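Local coordinates for protein putative aldo/keto reductase (Salmonella enterica subsp. enterica serovar Typhimurium, PDB 4R9O) that probably works as an NADP-dependent oxidoreductase of the aldo/keto reductase family, built on a TIM barrel, at residues Phe17-Val21 with Ala275-Glu279; Glu185-Val189 with Cys214-Arg219; Ile236-Leu240 with Gln287-Ile291. All blocks are in the same frame, centred on the assembly; numbering follows the deposited sequence.

Contact 1 of 3, residues Phe17-Val21 with Ala275-Glu279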
ATOM      1  N   PHE C  17       9.617 -33.822 -18.527  1.00 37.05           N
ATOM      2  CA  PHE C  17      10.793 -33.267 -17.857  1.00 36.53           C
ATOM      3  C   PHE C  17      11.166 -34.062 -16.612  1.00 38.47           C
ATOM      4  O   PHE C  17      10.396 -34.894 -16.127  1.00 37.88           O
ATOM      5  CB  PHE C  17      10.556 -31.805 -17.455  1.00 34.52           C
ATOM      6  CG  PHE C  17      10.637 -30.827 -18.597  1.00 33.24           C
ATOM      7  CD1 PHE C  17      11.030 -31.234 -19.861  1.00 31.97           C
ATOM      8  CD2 PHE C  17      10.323 -29.487 -18.396  1.00 34.67           C
ATOM      9  CE1 PHE C  17      11.101 -30.334 -20.909  1.00 33.48           C
ATOM     10  CE2 PHE C  17      10.398 -28.574 -19.446  1.00 33.82           C
ATOM     11  CZ  PHE C  17      10.789 -29.000 -20.700  1.00 34.18           C
ATOM     12  N   SER C  18      12.359 -33.814 -16.088  1.00 39.53           N
ATOM     13  CA  SER C  18      12.663 -34.306 -14.751  1.00 37.57           C
ATOM     14  C   SER C  18      12.010 -33.331 -13.760  1.00 34.22           C
ATOM     15  O   SER C  18      11.945 -32.138 -14.023  1.00 31.88           O
ATOM     16  CB  SER C  18      14.177 -34.437 -14.534  1.00 36.13           C
ATOM     17  OG  SER C  18      14.837 -33.197 -14.715  1.00 35.68           O
ATOM     18  N   ARG C  19      11.507 -33.850 -12.647  1.00 33.10           N
ATOM     19  CA  ARG C  19      10.805 -33.051 -11.643  1.00 33.31           C
ATOM     20  C   ARG C  19      11.676 -31.935 -11.064  1.00 33.82           C
ATOM     21  O   ARG C  19      11.179 -30.874 -10.678  1.00 32.08           O
ATOM     22  CB  ARG C  19      10.309 -33.964 -10.519  1.00 36.68           C
ATOM     23  CG  ARG C  19       9.342 -33.319  -9.566  1.00 38.97           C
ATOM     24  CD  ARG C  19       8.927 -34.315  -8.511  1.00 41.60           C
ATOM     25  NE  ARG C  19       7.854 -33.784  -7.690  1.00 42.09           N
ATOM     26  CZ  ARG C  19       7.324 -34.423  -6.659  1.00 42.76           C
ATOM     27  NH1 ARG C  19       7.780 -35.625  -6.326  1.00 42.88           N
ATOM     28  NH2 ARG C  19       6.344 -33.854  -5.963  1.00 43.71           N
ATOM     29  N   PHE C  20      12.977 -32.188 -10.982  1.00 32.29           N
ATOM     30  CA  PHE C  20      13.929 -31.151 -10.607  1.00 33.38           C
ATOM     31  C   PHE C  20      14.701 -30.694 -11.847  1.00 31.77           C
ATOM     32  O   PHE C  20      15.069 -31.500 -12.694  1.00 31.65           O
ATOM     33  CB  PHE C  20      14.889 -31.649  -9.523  1.00 35.82           C
ATOM     34  CG  PHE C  20      14.311 -31.616  -8.134  1.00 35.03           C
ATOM     35  CD1 PHE C  20      14.499 -30.513  -7.319  1.00 35.45           C
ATOM     36  CD2 PHE C  20      13.596 -32.693  -7.639  1.00 38.82           C
ATOM     37  CE1 PHE C  20      13.967 -30.476  -6.033  1.00 39.34           C
ATOM     38  CE2 PHE C  20      13.071 -32.671  -6.352  1.00 39.96           C
ATOM     39  CZ  PHE C  20      13.259 -31.558  -5.549  1.00 39.94           C
ATOM     40  N   VAL C  21      14.936 -29.391 -11.942  1.00 31.50           N
ATOM     41  CA  VAL C  21      15.577 -28.789 -13.109  1.00 29.44           C
ATOM     42  C   VAL C  21      16.916 -28.155 -12.744  1.00 30.65           C
ATOM     43  O   VAL C  21      17.004 -27.391 -11.780  1.00 30.18           O
ATOM     44  CB  VAL C  21      14.649 -27.723 -13.740  1.00 29.15           C
ATOM     45  CG1 VAL C  21      15.358 -26.969 -14.871  1.00 30.20           C
ATOM     46  CG2 VAL C  21      13.365 -28.377 -14.241  1.00 28.75           C
ATOM     47  N   ALA C 275      19.350 -31.860  -2.803  1.00 58.62           N
ATOM     48  CA  ALA C 275      18.074 -31.304  -3.218  1.00 56.43           C
ATOM     49  C   ALA C 275      17.099 -32.427  -3.546  1.00 54.66           C
ATOM     50  O   ALA C 275      15.932 -32.384  -3.171  1.00 52.94           O
ATOM     51  CB  ALA C 275      18.257 -30.384  -4.416  1.00 56.42           C
ATOM     52  N   LEU C 276      17.597 -33.441  -4.241  1.00 56.09           N
ATOM     53  CA  LEU C 276      16.753 -34.506  -4.765  1.00 56.19           C
ATOM     54  C   LEU C 276      16.137 -35.362  -3.669  1.00 57.26           C
ATOM     55  O   LEU C 276      15.123 -36.018  -3.887  1.00 59.83           O
ATOM     56  CB  LEU C 276      17.559 -35.379  -5.723  1.00 57.26           C
ATOM     57  CG  LEU C 276      18.318 -34.569  -6.778  1.00 56.34           C
ATOM     58  CD1 LEU C 276      19.083 -35.474  -7.729  1.00 57.43           C
ATOM     59  CD2 LEU C 276      17.367 -33.639  -7.540  1.00 53.52           C
ATOM     60  N   GLU C 277      16.747 -35.345  -2.489  1.00 55.39           N
ATOM     61  CA  GLU C 277      16.243 -36.108  -1.353  1.00 54.46           C
ATOM     62  C   GLU C 277      14.907 -35.565  -0.826  1.00 51.60           C
ATOM     63  O   GLU C 277      14.234 -36.227  -0.035  1.00 51.81           O
ATOM     64  CB  GLU C 277      17.286 -36.128  -0.231  1.00 57.25           C
ATOM     65  CG  GLU C 277      18.570 -36.864  -0.608  1.00 62.24           C
ATOM     66  CD  GLU C 277      19.583 -36.918   0.523  1.00 66.87           C
ATOM     67  OE1 GLU C 277      20.654 -37.534   0.331  1.00 70.55           O
ATOM     68  OE2 GLU C 277      19.313 -36.344   1.599  1.00 67.18           O
ATOM     69  N   ALA C 278      14.519 -34.369  -1.268  1.00 48.23           N
ATOM     70  CA  ALA C 278      13.248 -33.787  -0.843  1.00 45.37           C
ATOM     71  C   ALA C 278      12.049 -34.592  -1.348  1.00 45.16           C
ATOM     72  O   ALA C 278      10.994 -34.582  -0.719  1.00 47.51           O
ATOM     73  CB  ALA C 278      13.143 -32.340  -1.300  1.00 40.77           C
ATOM     74  N   GLU C 279      12.215 -35.289  -2.470  1.00 46.10           N
ATOM     75  CA  GLU C 279      11.155 -36.134  -3.031  1.00 50.12           C
ATOM     76  C   GLU C 279      10.620 -37.179  -2.044  1.00 51.07           C
ATOM     77  O   GLU C 279       9.482 -37.633  -2.181  1.00 50.87           O
ATOM     78  CB  GLU C 279      11.645 -36.853  -4.300  1.00 54.58           C
ATOM     79  CG  GLU C 279      11.671 -35.988  -5.565  1.00 58.16           C
ATOM     80  CD  GLU C 279      11.289 -36.758  -6.836  1.00 63.70           C
ATOM     81  OE1 GLU C 279      10.174 -37.327  -6.888  1.00 67.81           O
ATOM     82  OE2 GLU C 279      12.102 -36.786  -7.785  1.00 63.15           O
TER

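Contact 2 of 3, residues Glu185-Val189 with Cys214-Arg219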
ATOM      1  N   GLU C 185       8.348 -17.343  -9.591  1.00 26.83           N
ATOM      2  CA  GLU C 185       9.082 -17.338  -8.328  1.00 27.71           C
ATOM      3  C   GLU C 185       8.244 -17.893  -7.182  1.00 27.75           C
ATOM      4  O   GLU C 185       7.146 -17.394  -6.914  1.00 27.63           O
ATOM      5  CB  GLU C 185       9.562 -15.926  -7.972  1.00 30.16           C
ATOM      6  CG  GLU C 185      10.383 -15.911  -6.673  1.00 32.96           C
ATOM      7  CD  GLU C 185      10.985 -14.552  -6.357  1.00 37.40           C
ATOM      8  OE1 GLU C 185      10.736 -13.599  -7.130  1.00 37.62           O
ATOM      9  OE2 GLU C 185      11.693 -14.439  -5.328  1.00 36.22           O
ATOM     10  N   ILE C 186       8.766 -18.923  -6.510  1.00 29.67           N
ATOM     11  CA  ILE C 186       8.073 -19.562  -5.389  1.00 32.92           C
ATOM     12  C   ILE C 186       9.035 -19.973  -4.281  1.00 33.91           C
ATOM     13  O   ILE C 186       9.970 -20.733  -4.518  1.00 35.52           O
ATOM     14  CB  ILE C 186       7.309 -20.837  -5.812  1.00 33.80           C
ATOM     15  CG1 ILE C 186       6.501 -20.611  -7.089  1.00 35.68           C
ATOM     16  CG2 ILE C 186       6.427 -21.321  -4.660  1.00 31.97           C
ATOM     17  CD1 ILE C 186       5.874 -21.864  -7.662  1.00 36.27           C
ATOM     18  N   SER C 187       8.789 -19.483  -3.071  1.00 34.11           N
ATOM     19  CA  SER C 187       9.565 -19.872  -1.900  1.00 33.48           C
ATOM     20  C   SER C 187       8.805 -19.451  -0.651  1.00 31.69           C
ATOM     21  O   SER C 187       7.849 -18.680  -0.745  1.00 32.27           O
ATOM     22  CB  SER C 187      10.952 -19.231  -1.927  1.00 34.97           C
ATOM     23  OG  SER C 187      10.893 -17.886  -1.500  1.00 35.29           O
ATOM     24  N   PRO C 188       9.216 -19.950   0.524  1.00 33.40           N
ATOM     25  CA  PRO C 188       8.593 -19.431   1.749  1.00 36.92           C
ATOM     26  C   PRO C 188       8.855 -17.930   1.906  1.00 41.03           C
ATOM     27  O   PRO C 188       8.095 -17.231   2.575  1.00 42.04           O
ATOM     28  CB  PRO C 188       9.279 -20.236   2.869  1.00 36.31           C
ATOM     29  CG  PRO C 188       9.757 -21.489   2.208  1.00 33.73           C
ATOM     30  CD  PRO C 188      10.107 -21.098   0.792  1.00 32.01           C
ATOM     31  N   VAL C 189       9.917 -17.452   1.262  1.00 41.91           N
ATOM     32  CA  VAL C 189      10.347 -16.053   1.323  1.00 40.22           C
ATOM     33  C   VAL C 189       9.552 -15.170   0.355  1.00 35.86           C
ATOM     34  O   VAL C 189       9.473 -13.954   0.520  1.00 37.05           O
ATOM     35  CB  VAL C 189      11.865 -15.944   1.005  1.00 55.72           C
ATOM     36  CG1 VAL C 189      12.362 -14.518   1.127  1.00 57.54           C
ATOM     37  CG2 VAL C 189      12.656 -16.849   1.922  1.00 56.56           C
ATOM     38  N   CYS C 214      13.959 -20.669  -5.446  1.00 38.21           N
ATOM     39  CA  CYS C 214      13.379 -21.569  -4.466  1.00 39.05           C
ATOM     40  C   CYS C 214      13.906 -21.334  -3.051  1.00 40.63           C
ATOM     41  O   CYS C 214      13.197 -21.563  -2.078  1.00 42.23           O
ATOM     42  CB  CYS C 214      13.633 -23.013  -4.898  1.00 43.76           C
ATOM     43  SG  CYS C 214      12.802 -23.456  -6.456  1.00 45.25           S
ATOM     44  N   LEU C 215      15.141 -20.852  -2.941  1.00 39.54           N
ATOM     45  CA  LEU C 215      15.751 -20.592  -1.643  1.00 36.75           C
ATOM     46  C   LEU C 215      15.819 -19.097  -1.323  1.00 36.62           C
ATOM     47  O   LEU C 215      16.695 -18.648  -0.576  1.00 36.76           O
ATOM     48  CB  LEU C 215      17.150 -21.204  -1.589  1.00 37.93           C
ATOM     49  CG  LEU C 215      17.175 -22.729  -1.758  1.00 38.14           C
ATOM     50  CD1 LEU C 215      18.599 -23.266  -1.706  1.00 42.53           C
ATOM     51  CD2 LEU C 215      16.303 -23.413  -0.714  1.00 38.03           C
ATOM     52  N   GLY C 216      14.896 -18.333  -1.897  1.00 31.47           N
ATOM     53  CA  GLY C 216      14.754 -16.928  -1.561  1.00 31.58           C
ATOM     54  C   GLY C 216      15.753 -16.025  -2.255  1.00 33.48           C
ATOM     55  O   GLY C 216      16.036 -14.935  -1.777  1.00 34.91           O
ATOM     56  N   GLY C 217      16.297 -16.482  -3.378  1.00 33.99           N
ATOM     57  CA  GLY C 217      17.244 -15.686  -4.139  1.00 35.55           C
ATOM     58  C   GLY C 217      18.506 -15.372  -3.354  1.00 36.80           C
ATOM     59  O   GLY C 217      19.115 -14.315  -3.534  1.00 38.96           O
ATOM     60  N   GLY C 218      18.891 -16.278  -2.459  1.00 35.01           N
ATOM     61  CA  GLY C 218      20.085 -16.074  -1.654  1.00 36.66           C
ATOM     62  C   GLY C 218      19.794 -15.643  -0.225  1.00 35.42           C
ATOM     63  O   GLY C 218      20.631 -15.807   0.660  1.00 33.67           O
ATOM     64  N   ARG C 219      18.598 -15.116   0.010  1.00 35.02           N
ATOM     65  CA  ARG C 219      18.284 -14.504   1.299  1.00 36.55           C
ATOM     66  C   ARG C 219      18.272 -15.500   2.461  1.00 35.32           C
ATOM     67  O   ARG C 219      18.706 -15.166   3.568  1.00 37.62           O
ATOM     68  CB  ARG C 219      16.943 -13.772   1.215  1.00 39.30           C
ATOM     69  CG  ARG C 219      17.051 -12.371   0.594  1.00 42.67           C
ATOM     70  CD  ARG C 219      15.677 -11.760   0.336  1.00 45.41           C
ATOM     71  NE  ARG C 219      14.933 -12.531  -0.655  1.00 45.99           N
ATOM     72  CZ  ARG C 219      13.760 -12.170  -1.168  1.00 48.23           C
ATOM     73  NH1 ARG C 219      13.177 -11.045  -0.780  1.00 50.32           N
ATOM     74  NH2 ARG C 219      13.170 -12.941  -2.071  1.00 48.75           N
TER

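Contact 3 of 3, residues Ile236-Leu240 with Gln287-Ile291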
ATOM      1  N   ILE C 236      12.217 -28.109  12.069  1.00 42.87           N
ATOM      2  CA  ILE C 236      11.375 -28.987  11.277  1.00 45.18           C
ATOM      3  C   ILE C 236      12.211 -30.027  10.531  1.00 44.54           C
ATOM      4  O   ILE C 236      11.777 -31.171  10.351  1.00 46.98           O
ATOM      5  CB  ILE C 236      10.503 -28.166  10.313  1.00 45.19           C
ATOM      6  CG1 ILE C 236       9.428 -27.450  11.134  1.00 47.77           C
ATOM      7  CG2 ILE C 236       9.885 -29.041   9.244  1.00 45.69           C
ATOM      8  CD1 ILE C 236       8.587 -26.506  10.371  1.00 50.98           C
ATOM      9  N   ALA C 237      13.421 -29.647  10.140  1.00 42.19           N
ATOM     10  CA  ALA C 237      14.359 -30.603   9.555  1.00 40.33           C
ATOM     11  C   ALA C 237      14.611 -31.749  10.528  1.00 43.83           C
ATOM     12  O   ALA C 237      14.472 -32.920  10.164  1.00 45.18           O
ATOM     13  CB  ALA C 237      15.661 -29.927   9.180  1.00 37.04           C
ATOM     14  N   GLN C 238      14.966 -31.410  11.765  1.00 46.09           N
ATOM     15  CA  GLN C 238      15.207 -32.424  12.798  1.00 51.91           C
ATOM     16  C   GLN C 238      14.001 -33.335  12.985  1.00 51.46           C
ATOM     17  O   GLN C 238      14.146 -34.552  13.083  1.00 50.58           O
ATOM     18  CB  GLN C 238      15.573 -31.771  14.131  1.00 58.26           C
ATOM     19  CG  GLN C 238      16.920 -31.066  14.126  1.00 64.87           C
ATOM     20  CD  GLN C 238      17.232 -30.383  15.450  1.00 71.68           C
ATOM     21  OE1 GLN C 238      16.327 -30.026  16.210  1.00 74.41           O
ATOM     22  NE2 GLN C 238      18.521 -30.203  15.735  1.00 72.79           N
ATOM     23  N   GLU C 239      12.810 -32.742  13.017  1.00 51.08           N
ATOM     24  CA  GLU C 239      11.573 -33.513  13.129  1.00 51.53           C
ATOM     25  C   GLU C 239      11.427 -34.520  11.993  1.00 50.25           C
ATOM     26  O   GLU C 239      10.865 -35.592  12.179  1.00 50.98           O
ATOM     27  CB  GLU C 239      10.358 -32.582  13.136  1.00 52.32           C
ATOM     28  CG  GLU C 239      10.244 -31.696  14.361  1.00 52.88           C
ATOM     29  CD  GLU C 239       9.063 -30.747  14.277  1.00 53.21           C
ATOM     30  OE1 GLU C 239       8.858 -29.973  15.234  1.00 54.52           O
ATOM     31  OE2 GLU C 239       8.343 -30.774  13.254  1.00 51.36           O
ATOM     32  N   LEU C 240      11.927 -34.164  10.813  1.00 47.74           N
ATOM     33  CA  LEU C 240      11.787 -35.009   9.632  1.00 49.02           C
ATOM     34  C   LEU C 240      13.014 -35.883   9.397  1.00 50.38           C
ATOM     35  O   LEU C 240      13.039 -36.685   8.464  1.00 50.95           O
ATOM     36  CB  LEU C 240      11.522 -34.143   8.391  1.00 49.17           C
ATOM     37  CG  LEU C 240      10.196 -33.377   8.339  1.00 49.37           C
ATOM     38  CD1 LEU C 240      10.226 -32.329   7.253  1.00 48.06           C
ATOM     39  CD2 LEU C 240       9.024 -34.320   8.122  1.00 52.18           C
ATOM     40  N   GLN C 287       3.316 -28.770   9.437  1.00 30.84           N
ATOM     41  CA  GLN C 287       4.699 -28.402   9.172  1.00 31.43           C
ATOM     42  C   GLN C 287       4.761 -27.396   8.035  1.00 31.11           C
ATOM     43  O   GLN C 287       5.498 -26.424   8.120  1.00 33.24           O
ATOM     44  CB  GLN C 287       5.548 -29.638   8.848  1.00 29.95           C
ATOM     45  CG  GLN C 287       5.883 -30.475  10.073  1.00 29.92           C
ATOM     46  CD  GLN C 287       6.505 -31.820   9.718  1.00 33.30           C
ATOM     47  OE1 GLN C 287       6.298 -32.348   8.622  1.00 34.85           O
ATOM     48  NE2 GLN C 287       7.278 -32.375  10.647  1.00 33.90           N
ATOM     49  N   TRP C 288       3.969 -27.618   6.989  1.00 29.38           N
ATOM     50  CA  TRP C 288       3.923 -26.691   5.867  1.00 29.34           C
ATOM     51  C   TRP C 288       3.451 -25.326   6.351  1.00 31.62           C
ATOM     52  O   TRP C 288       3.996 -24.298   5.968  1.00 33.05           O
ATOM     53  CB  TRP C 288       3.001 -27.211   4.754  1.00 28.84           C
ATOM     54  CG  TRP C 288       3.080 -26.407   3.474  1.00 28.27           C
ATOM     55  CD1 TRP C 288       3.874 -26.665   2.395  1.00 30.11           C
ATOM     56  CD2 TRP C 288       2.342 -25.219   3.146  1.00 28.76           C
ATOM     57  NE1 TRP C 288       3.687 -25.714   1.422  1.00 30.01           N
ATOM     58  CE2 TRP C 288       2.744 -24.815   1.856  1.00 30.22           C
ATOM     59  CE3 TRP C 288       1.377 -24.458   3.817  1.00 29.43           C
ATOM     60  CZ2 TRP C 288       2.224 -23.681   1.224  1.00 34.98           C
ATOM     61  CZ3 TRP C 288       0.850 -23.341   3.186  1.00 31.92           C
ATOM     62  CH2 TRP C 288       1.277 -22.959   1.901  1.00 35.71           C
ATOM     63  N   PHE C 289       2.439 -25.316   7.207  1.00 32.47           N
ATOM     64  CA  PHE C 289       1.862 -24.051   7.647  1.00 34.81           C
ATOM     65  C   PHE C 289       2.755 -23.348   8.664  1.00 33.57           C
ATOM     66  O   PHE C 289       2.844 -22.113   8.677  1.00 32.30           O
ATOM     67  CB  PHE C 289       0.453 -24.279   8.193  1.00 36.38           C
ATOM     68  CG  PHE C 289      -0.596 -24.319   7.110  1.00 38.68           C
ATOM     69  CD1 PHE C 289      -1.075 -23.144   6.554  1.00 38.96           C
ATOM     70  CD2 PHE C 289      -1.076 -25.526   6.625  1.00 38.26           C
ATOM     71  CE1 PHE C 289      -2.024 -23.168   5.546  1.00 40.17           C
ATOM     72  CE2 PHE C 289      -2.036 -25.555   5.619  1.00 38.26           C
ATOM     73  CZ  PHE C 289      -2.505 -24.377   5.083  1.00 39.27           C
ATOM     74  N   ARG C 290       3.439 -24.136   9.485  1.00 29.41           N
ATOM     75  CA  ARG C 290       4.433 -23.605  10.411  1.00 37.18           C
ATOM     76  C   ARG C 290       5.555 -22.901   9.659  1.00 31.76           C
ATOM     77  O   ARG C 290       6.010 -21.831  10.061  1.00 32.88           O
ATOM     78  CB  ARG C 290       5.027 -24.712  11.278  1.00 38.51           C
ATOM     79  CG  ARG C 290       4.628 -24.655  12.728  1.00 43.68           C
ATOM     80  CD  ARG C 290       5.616 -25.455  13.571  1.00 48.25           C
ATOM     81  NE  ARG C 290       5.604 -26.871  13.216  1.00 50.36           N
ATOM     82  CZ  ARG C 290       6.534 -27.749  13.586  1.00 48.90           C
ATOM     83  NH1 ARG C 290       6.428 -29.017  13.214  1.00 46.98           N
ATOM     84  NH2 ARG C 290       7.565 -27.360  14.326  1.00 49.03           N
ATOM     85  N   ILE C 291       6.013 -23.526   8.579  1.00 29.51           N
ATOM     86  CA  ILE C 291       6.975 -22.904   7.675  1.00 29.49           C
ATOM     87  C   ILE C 291       6.463 -21.591   7.090  1.00 31.15           C
ATOM     88  O   ILE C 291       7.144 -20.570   7.151  1.00 33.35           O
ATOM     89  CB  ILE C 291       7.332 -23.829   6.516  1.00 32.11           C
ATOM     90  CG1 ILE C 291       8.088 -25.026   7.052  1.00 31.44           C
ATOM     91  CG2 ILE C 291       8.242 -23.105   5.527  1.00 34.71           C
ATOM     92  CD1 ILE C 291       9.283 -24.573   7.779  1.00 38.94           C
TER

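Contact 1 of 3, residues Phe17-Val21 with Ala275-Glu279
Arg19 and Glu279 make the polar link of this contact: NH1 of Arg19 gives a hydrogen bond to OE1 of Glu279 at 3.0 Å, reinforced by opposite charge. The bond is somewhat bent, 148° at the hydrogen. The carboxylate oxygen lies at the edge of the guanidinium, close to its plane; the two planes are 81° apart, and OE1 is met from above the carboxylate plane by one nitrogen. Arg19 gets there as a long arm, with CG anti to its backbone N (chi1 -168°) and the chain extended to NE; CD passes 3.6 Å from OE1 of Glu279 on the way. OE2 accepts from the backbone N of Gln6, which gives the carboxylate a second partner.

Next to the bridge Phe20 is the main apolar piece. CA of Leu276 lies over one face of its ring, and CG of Glu279 sits at the edge, 3.7 Å from CE2 of Phe20. CD2 of Leu276 rests 3.7 Å from CG of Phe20. CZ of Phe20 reaches the carbonyl oxygen of Ala275 at 3.7 Å and, more loosely, CB of Ala278, whose small methyl lets the ring lie close to the helix end. Around the ring, Leu254 of helix 245-254 and Pro262 and Ile264 of strand 261-264 complete the apolar surroundings. Within 17-21, OG of Ser18 bonds Phe20 O at 2.6 Å and also accepts from Thr50 N, a small hydroxyl that braces the bend leading to Phe20.

The end of helix 269-276 and the following 3-10 segment thus cover the short loop that interrupts the first barrel strand, 16-23. That helix follows the last strand, 261-264, with which 16-23 pairs in parallel: the contact lies at the seam where first and last strands close the TIM barrel.

Contact 2 of 3, residues Glu185-Val189 with Cys214-Arg219
Ser187 and Val189 run past Cys214 and Gly216 with backbones close together, the CA atoms of Ser187 and Cys214 lying 4.9 Å apart, at the point where two loops leave neighbouring parallel strands, 182-185 and 210-212, of the TIM barrel. Loops that follow barrel strands shape the active-site end of this fold, and 214-219 probably belongs to the NADP(+) site.

Near the strands the contact is made mainly by backbone, with CB of Ser187. CA of Cys214 points its hydrogen almost straight at Ile186 O, 3.5 Å away, a CA-H...O contact. CB of Ser187 lies 3.2 Å from Cys214 O. Neither Ile186 O nor Cys214 O has a conventional hydrogen-bond partner in the model. The small side chain of Ser187 suits so close an approach; its OG turns back to its own loop, taking a weak bond from Val189 N and another from His190 N.

Further along, Val189 sits against the glycine run. CA of Gly216 lies directly against CB and CG2 of Val189, at 4.0 and 4.1 Å, a closeness that its lack of a side chain permits; Gly216, Gly217 and Gly218 also all have positive phi, which glycine adopts easily. Gly218 takes the N-cap position before helix 219-222.

Arg219, at the start of that helix, folds back over the valine through a bend at chi3 (-64°). CG1 of Val189 lies 3.6 Å from CZ of Arg219, over the centre of one guanidinium face. At the edge, OE2 of Glu185 is 3.9 Å from NH2 of Arg219, a long salt bridge. Arg219 of a second subunit packs nearby. The guanidinium is steadied by its own turn: NE of Arg219 donates to Gly216 O at 2.9 Å and 173°, and Arg219 N reaches the same oxygen from the opposite face of its plane.

Contact 3 of 3, residues Ile236-Leu240 with Gln287-Ile291
Glu239 takes three hydrogen bonds from the neighbouring helix. Arg290, bent at chi3 (-63°) to turn its guanidinium toward the glutamate, grips it end-on with two nitrogens: NH1 donates to OE2 of Glu239 at 2.6 Å on its syn lone pair, and NH2 donates to OE1 of Glu239 at 3.1 Å, also from the syn side but tilted out of the carboxylate plane. OE2 has a second donor, NE2 of Gln287 at 3.2 Å, which uses the anti lone pair; amide and carboxylate are nearly coplanar, 18° apart. OE2 is thus held on both of its lone pairs, which probably helps to keep the glutamate ionised. The opposite end of the amide is satisfied too, since OE1 of Gln287 accepts from Thr284 N.

Apolar groups flank the polar cluster. CG1 of Ile236 covers one guanidinium face of Arg290, off centre, and its CD1 meets CD1 of Ile291 at an unusually close 3.3 Å, which may reflect some imprecision in the methyl positions. CD2 of Leu240 lies against the Gln287 amide. Val248 of helix 245-254 also touches Ile236, while Leu99 of a third subunit packs on Arg290.

The axes of segments 236-240 and 287-291 approach to 11.9 Å, 164° between directions. Helix 227-240 follows the seventh barrel strand, 210-212, and helix 285-296 follows the last barrel helix, 269-276; they correspond to the two extra helices that aldo/keto reductases add outside the (beta/alpha)8 barrel, here packed antiparallel.

Starting at the N terminus, strand 16-23 supplies the first half of contact 1, whose partner comes at the end of helix 269-276, so this contact closes nearly the whole barrel. Contact 2 falls within that long span and closes a much shorter loop, from the end of strand 182-185 through helix 198-205 to the loop after strand 210-212. Contact 3 opens later, in helix 227-240, and closes beyond the second half of contact 1, in helix 285-296; contacts 1 and 3 therefore cross. Contacts 2 and 3 follow in series and touch, CG of Pro188 lying 4.0 Å from CG2 of Ile291. Together they tie an early strand, the probable cofactor loop and the C-terminal helices.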